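Local structure of 5-oxopent-3-ene-1,2,5-tricarboxylate decarboxylase (Exiguobacterium antarcticum B7, 6IYM) at residues V253-Q256 with D257-I261. The protein belongs to the fumarylacetoacetate hydrolase family of metal-dependent enzymes and carries a bound magnesium ion. Sequence-based numbering, arbitrary orientation.
Sequences VYLQ and DGDVI. Unlike the reference sequence in segment 253-256: Val253 (reference Thr). Unlike the reference sequence in segment 257-261: Val260 (reference Ile), Ile261 (reference Val).
Gln256 and Asp259 bracket a type II beta turn and share two hydrogen bonds. The backbone bond, Asp259 N to Gln256 O at 3.0 Å, closes the turn. The second uses a side chain: Gln256 N donates to Asp259 OD2 at 2.9 Å, with an angle of 156° at the hydrogen. This N-H reaches OD2 from above the carboxylate plane, 63° out of it. Asp259 CG stands anti to its own carbonyl carbon (chi1 -77°), which brings the carboxylate to the Gln256 N-H. Its other oxygen, OD1, accepts from Asn202 ND2, so both oxygens are engaged. Gly258 takes the third position of the turn with a positive phi, a conformation that suits glycine.

At the exposed side, the Gln256 chain bends at chi2, and its NE2 folds back to a weak bond with Tyr254 O at 3.3 Å. A water links Gln256 OE1 to Asp257 N. The Asp257 carboxylate is bound elsewhere, by Ala277 N.

Apolar contact lies on the buried side. Leu255 CD1 meets Ile261 CD1 at 3.7 Å, the side chains crossing at about a right angle. Leu255 CD2 also lies against Asp259 CB. Leu121 and Tyr123 of strand 121-131 continue this packing.

The turn leads into strand 260-265 of a mixed five-stranded sheet, antiparallel to strand 269-276. Two bonds between the same residues fix its entry. The Gln256 N-H and Asn202 ND2, one on each oxygen, would probably favour a charged Asp259.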
loop_
_atom_site.group_PDB
_atom_site.type_symbol
_atom_site.label_atom_id
_atom_site.label_comp_id
_atom_site.label_asym_id
_atom_site.label_seq_id
_atom_site.Cartn_x
_atom_site.Cartn_y
_atom_site.Cartn_z
ATOM N N VAL A 253 25.143 5.452 -13.686
ATOM C CA VAL A 253 25.827 5.643 -12.374
ATOM C C VAL A 253 24.804 5.289 -11.290
ATOM O O VAL A 253 23.619 5.655 -11.432
ATOM C CB VAL A 253 26.429 7.060 -12.228
ATOM C CG1 VAL A 253 25.381 8.152 -12.330
ATOM C CG2 VAL A 253 27.244 7.221 -10.955
ATOM N N TYR A 254 25.246 4.490 -10.336
ATOM C CA TYR A 254 24.441 3.929 -9.230
ATOM C C TYR A 254 25.036 4.451 -7.927
ATOM O O TYR A 254 26.271 4.754 -7.876
ATOM C CB TYR A 254 24.387 2.406 -9.342
ATOM C CG TYR A 254 23.766 1.984 -10.638
ATOM C CD1 TYR A 254 22.457 2.335 -10.929
ATOM C CD2 TYR A 254 24.498 1.319 -11.611
ATOM C CE1 TYR A 254 21.875 2.000 -12.136
ATOM C CE2 TYR A 254 23.925 0.974 -12.824
ATOM C CZ TYR A 254 22.616 1.327 -13.094
ATOM O OH TYR A 254 22.040 1.007 -14.290
ATOM N N LEU A 255 24.163 4.566 -6.935
ATOM C CA LEU A 255 24.439 5.155 -5.607
ATOM C C LEU A 255 25.277 4.165 -4.806
ATOM O O LEU A 255 25.043 2.953 -4.908
ATOM C CB LEU A 255 23.115 5.445 -4.888
ATOM C CG LEU A 255 22.322 6.629 -5.448
ATOM C CD1 LEU A 255 20.881 6.665 -4.925
ATOM C CD2 LEU A 255 23.041 7.920 -5.144
ATOM N N GLN A 256 26.220 4.686 -4.037
ATOM C CA GLN A 256 27.153 3.874 -3.226
ATOM C C GLN A 256 27.068 4.396 -1.799
ATOM O O GLN A 256 26.591 5.545 -1.601
ATOM C CB GLN A 256 28.578 3.948 -3.796
ATOM C CG GLN A 256 28.714 3.520 -5.255
ATOM C CD GLN A 256 28.169 2.139 -5.552
ATOM O OE1 GLN A 256 28.121 1.248 -4.701
ATOM N NE2 GLN A 256 27.737 1.949 -6.786
ATOM N N ASP A 257 27.549 3.597 -0.853
ATOM C CA ASP A 257 27.748 3.985 0.564
ATOM C C ASP A 257 28.498 5.317 0.590
ATOM O O ASP A 257 29.518 5.411 -0.111
ATOM C CB ASP A 257 28.529 2.897 1.302
ATOM C CG ASP A 257 28.883 3.270 2.723
ATOM O OD1 ASP A 257 27.955 3.539 3.519
ATOM O OD2 ASP A 257 30.087 3.322 3.014
ATOM N N GLY A 258 27.982 6.303 1.330
ATOM C CA GLY A 258 28.553 7.659 1.456
ATOM C C GLY A 258 27.883 8.699 0.567
ATOM O O GLY A 258 27.990 9.888 0.883
ATOM N N ASP A 259 27.198 8.298 -0.499
ATOM C CA ASP A 259 26.596 9.258 -1.454
ATOM C C ASP A 259 25.522 10.104 -0.762
ATOM O O ASP A 259 24.689 9.518 -0.052
ATOM C CB ASP A 259 26.046 8.528 -2.666
ATOM C CG ASP A 259 27.129 8.104 -3.636
ATOM O OD1 ASP A 259 28.292 8.482 -3.385
ATOM O OD2 ASP A 259 26.791 7.440 -4.657
ATOM N N VAL A 260 25.573 11.431 -0.942
ATOM C CA VAL A 260 24.600 12.397 -0.364
ATOM C C VAL A 260 23.672 12.875 -1.474
ATOM O O VAL A 260 24.172 13.422 -2.477
ATOM C CB VAL A 260 25.306 13.575 0.299
ATOM C CG1 VAL A 260 24.315 14.605 0.805
ATOM C CG2 VAL A 260 26.226 13.103 1.404
ATOM N N ILE A 261 22.372 12.659 -1.295
ATOM C CA ILE A 261 21.332 13.017 -2.312
ATOM C C ILE A 261 20.573 14.218 -1.759
ATOM O O ILE A 261 20.122 14.126 -0.604
ATOM C CB ILE A 261 20.399 11.833 -2.595
ATOM C CG1 ILE A 261 21.174 10.521 -2.777
ATOM C CG2 ILE A 261 19.523 12.128 -3.808
ATOM C CD1 ILE A 261 20.389 9.311 -2.328
HETATM O O HOH W 1 28.015 0.642 -1.530
#